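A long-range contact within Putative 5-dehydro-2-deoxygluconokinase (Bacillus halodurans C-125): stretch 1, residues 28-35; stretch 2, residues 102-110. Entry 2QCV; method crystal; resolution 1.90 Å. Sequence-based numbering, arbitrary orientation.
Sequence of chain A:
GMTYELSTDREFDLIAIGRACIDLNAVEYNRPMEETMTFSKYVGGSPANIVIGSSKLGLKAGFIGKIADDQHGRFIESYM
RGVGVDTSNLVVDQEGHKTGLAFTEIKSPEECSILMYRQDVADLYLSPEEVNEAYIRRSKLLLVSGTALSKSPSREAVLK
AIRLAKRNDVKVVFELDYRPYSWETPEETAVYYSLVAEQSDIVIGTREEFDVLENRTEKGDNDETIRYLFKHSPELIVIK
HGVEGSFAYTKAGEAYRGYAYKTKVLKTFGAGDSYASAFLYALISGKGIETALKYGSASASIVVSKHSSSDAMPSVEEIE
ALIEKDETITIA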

# COMPACT_ATOMS: atom_id res chain seq x y z
N GLU A 28 -6.41 -28.42 -22.59
CA GLU A 28 -7.73 -28.66 -23.17
C GLU A 28 -8.26 -27.29 -23.54
O GLU A 28 -8.52 -26.46 -22.66
CB GLU A 28 -8.65 -29.35 -22.16
CG GLU A 28 -8.06 -30.60 -21.53
CD GLU A 28 -7.25 -30.34 -20.27
OE1 GLU A 28 -7.08 -29.16 -19.88
OE2 GLU A 28 -6.76 -31.32 -19.67
N TYR A 29 -8.37 -27.03 -24.83
CA TYR A 29 -8.69 -25.69 -25.28
C TYR A 29 -9.93 -25.72 -26.16
O TYR A 29 -10.62 -26.74 -26.22
CB TYR A 29 -7.48 -25.07 -25.99
CG TYR A 29 -7.02 -25.81 -27.22
CD1 TYR A 29 -6.12 -26.86 -27.12
CD2 TYR A 29 -7.44 -25.41 -28.50
CE1 TYR A 29 -5.68 -27.53 -28.26
CE2 TYR A 29 -7.00 -26.07 -29.64
CZ TYR A 29 -6.12 -27.14 -29.51
OH TYR A 29 -5.68 -27.80 -30.65
N ASN A 30 -10.25 -24.60 -26.80
CA ASN A 30 -11.55 -24.39 -27.46
C ASN A 30 -12.67 -24.67 -26.45
O ASN A 30 -13.62 -25.39 -26.74
CB ASN A 30 -11.70 -25.22 -28.74
CG ASN A 30 -10.80 -24.74 -29.85
OD1 ASN A 30 -10.44 -23.57 -29.90
ND2 ASN A 30 -10.45 -25.63 -30.76
N ARG A 31 -12.51 -24.08 -25.27
CA ARG A 31 -13.48 -24.20 -24.17
C ARG A 31 -13.18 -23.06 -23.19
O ARG A 31 -12.05 -22.52 -23.19
CB ARG A 31 -13.39 -25.56 -23.47
CG ARG A 31 -12.08 -25.85 -22.72
CD ARG A 31 -11.94 -27.34 -22.42
NE ARG A 31 -11.68 -28.08 -23.65
CZ ARG A 31 -11.77 -29.40 -23.80
NH1 ARG A 31 -12.12 -30.19 -22.79
NH2 ARG A 31 -11.50 -29.94 -24.98
N PRO A 32 -14.17 -22.69 -22.36
CA PRO A 32 -13.92 -21.76 -21.28
C PRO A 32 -12.84 -22.33 -20.34
O PRO A 32 -12.77 -23.56 -20.13
CB PRO A 32 -15.27 -21.67 -20.55
CG PRO A 32 -16.27 -22.24 -21.46
CD PRO A 32 -15.57 -23.19 -22.36
N MSE A 33 -11.99 -21.45 -19.82
CA MSE A 33 -10.91 -21.88 -18.95
C MSE A 33 -11.44 -22.64 -17.73
O MSE A 33 -10.74 -23.48 -17.18
CB MSE A 33 -10.07 -20.68 -18.49
CG MSE A 33 -8.98 -21.04 -17.50
SE MSE A 33 -8.11 -19.46 -16.77
CE MSE A 33 -7.63 -18.75 -18.45
N GLU A 34 -12.65 -22.34 -17.28
CA GLU A 34 -13.26 -23.10 -16.17
C GLU A 34 -13.19 -24.61 -16.44
O GLU A 34 -13.00 -25.41 -15.53
CB GLU A 34 -14.73 -22.73 -15.99
CG GLU A 34 -14.99 -21.32 -15.53
CD GLU A 34 -15.19 -20.31 -16.65
OE1 GLU A 34 -14.55 -20.39 -17.71
OE2 GLU A 34 -16.00 -19.38 -16.45
N GLU A 35 -13.33 -24.98 -17.72
CA GLU A 35 -13.33 -26.37 -18.14
C GLU A 35 -11.94 -26.92 -18.49
O GLU A 35 -11.81 -28.12 -18.77
CB GLU A 35 -14.25 -26.54 -19.36
CG GLU A 35 -15.68 -26.08 -19.12
CD GLU A 35 -16.56 -26.20 -20.36
OE1 GLU A 35 -16.14 -26.81 -21.37
OE2 GLU A 35 -17.68 -25.66 -20.32
N ALA A 102 0.49 -15.72 -16.62
CA ALA A 102 -0.56 -15.55 -17.61
C ALA A 102 -1.22 -16.90 -17.84
O ALA A 102 -0.59 -17.79 -18.38
CB ALA A 102 0.03 -14.99 -18.91
N PHE A 103 -2.47 -17.06 -17.43
CA PHE A 103 -3.24 -18.26 -17.77
C PHE A 103 -3.99 -17.98 -19.05
O PHE A 103 -4.69 -16.95 -19.16
CB PHE A 103 -4.27 -18.59 -16.70
CG PHE A 103 -3.69 -19.02 -15.39
CD1 PHE A 103 -3.25 -18.08 -14.46
CD2 PHE A 103 -3.63 -20.37 -15.07
CE1 PHE A 103 -2.72 -18.50 -13.25
CE2 PHE A 103 -3.13 -20.79 -13.84
CZ PHE A 103 -2.66 -19.88 -12.96
N THR A 104 -3.88 -18.87 -20.02
CA THR A 104 -4.47 -18.55 -21.34
C THR A 104 -5.77 -19.30 -21.50
O THR A 104 -5.89 -20.45 -21.09
CB THR A 104 -3.53 -18.92 -22.49
OG1 THR A 104 -3.30 -20.33 -22.43
CG2 THR A 104 -2.23 -18.15 -22.36
N GLU A 105 -6.78 -18.58 -22.01
CA GLU A 105 -8.06 -19.18 -22.35
C GLU A 105 -8.18 -19.11 -23.85
O GLU A 105 -7.95 -18.05 -24.43
CB GLU A 105 -9.22 -18.39 -21.75
CG GLU A 105 -10.56 -18.95 -22.14
CD GLU A 105 -11.70 -18.20 -21.49
OE1 GLU A 105 -12.06 -17.11 -22.01
OE2 GLU A 105 -12.20 -18.68 -20.45
N ILE A 106 -8.54 -20.23 -24.46
CA ILE A 106 -8.82 -20.33 -25.89
C ILE A 106 -10.25 -20.86 -26.05
O ILE A 106 -10.49 -22.07 -26.00
CB ILE A 106 -7.81 -21.28 -26.60
CG1 ILE A 106 -6.37 -20.86 -26.24
CG2 ILE A 106 -7.96 -21.22 -28.13
CD1 ILE A 106 -5.37 -21.96 -26.47
N LYS A 107 -11.20 -19.96 -26.19
CA LYS A 107 -12.58 -20.39 -26.34
C LYS A 107 -12.80 -20.97 -27.74
O LYS A 107 -13.56 -21.94 -27.92
CB LYS A 107 -13.52 -19.22 -26.10
CG LYS A 107 -13.86 -19.02 -24.62
CD LYS A 107 -14.70 -17.75 -24.45
CE LYS A 107 -15.58 -17.84 -23.23
NZ LYS A 107 -16.16 -16.51 -22.91
N SER A 108 -12.08 -20.38 -28.70
CA SER A 108 -12.11 -20.71 -30.11
C SER A 108 -10.91 -19.98 -30.74
O SER A 108 -10.34 -19.09 -30.12
CB SER A 108 -13.39 -20.16 -30.75
OG SER A 108 -13.32 -18.75 -30.84
N PRO A 109 -10.54 -20.33 -31.99
CA PRO A 109 -9.50 -19.55 -32.67
C PRO A 109 -9.69 -18.02 -32.60
O PRO A 109 -8.70 -17.28 -32.50
CB PRO A 109 -9.59 -20.06 -34.11
CG PRO A 109 -9.95 -21.49 -33.94
CD PRO A 109 -10.99 -21.46 -32.82
N GLU A 110 -10.95 -17.55 -32.60
CA GLU A 110 -11.26 -16.11 -32.60
C GLU A 110 -11.46 -15.51 -31.22
O GLU A 110 -11.69 -14.31 -31.14
CB GLU A 110 -12.54 -15.83 -33.41
CG GLU A 110 -12.55 -16.40 -34.83
CD GLU A 110 -12.91 -17.88 -34.89
OE1 GLU A 110 -13.58 -18.38 -33.95
OE2 GLU A 110 -12.51 -18.54 -35.88
O HOH W 1 -9.35 -22.53 -22.84
O HOH W 2 -14.73 -18.37 -19.50

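When an irregular segment packs against a strand, it often does not pair with it rung by rung, and its polar backbone atoms can be satisfied by other means: a single direct bond, a side chain standing in for a strand, or a water. The contact between residues 28-35 and 102-110 of this putative 5-dehydro-2-deoxygluconokinase uses all three.

The direct bond runs from Arg 31 N to Ile 106 O, at 2.9 Å and with an angle of 142° at the hydrogen. Asn 30 N lies 2.7 Å from the same Ile 106 O, so two successive amides crowd around one acceptor. No second direct backbone bond follows; Arg 31 O lies 3.2 Å from Ile 106 O, and both are acceptors. Water 1 supplies the missing complementarity. It donates to Arg 31 O at 2.7 Å and accepts from Ile 106 N at 2.9 Å, joining a loop carbonyl to a strand amide that do not bond directly.

Farther along, a carboxylate takes over the role of a backbone acceptor. Glu 105 points toward the loop with chi1 and chi2 both t, and this extended side chain carries OE2 to within 2.8 Å of Met 33 N. The angle of 177° makes the hydrogen bond almost perfectly linear. The donor, Met 33, stands at the start of a short 3-10 segment, where Glu 35 N donates to Pro 32 O, just before the segment, at 2.9 Å.

The same carboxylate faces a like charge, with Glu 34 OE1 4.0 Å from Glu 105 OE2. Water 2 donates to Glu 34 OE1 and to Glu 105 OE2, at 2.7 Å each, so the two acceptors share a donor; Glu 105 OE2 is also hydrogen-bonded elsewhere in the structure.

The loop meets some of its needs internally: Arg 31, whose CA-to-CB bond points away from the strand, donates from NE to Tyr 29 O at 3.1 Å. At the corner around residue 107, a weaker contact appears, with Asn 30 CA 3.2 Å from Lys 107 O in a CA-H...O geometry.

Apolar packing accompanies these polar links. Tyr 29 CB rests 3.8 Å from Ile 106 CD1, and the selenomethionine at Met 33 brings CE to 3.8 Å from Phe 103 CB. Met 33 CE also lies 3.6 Å from Thr 104 O, a carbonyl oxygen buried by the contact and without a partner anywhere in the model. Satisfaction is therefore extensive but not complete.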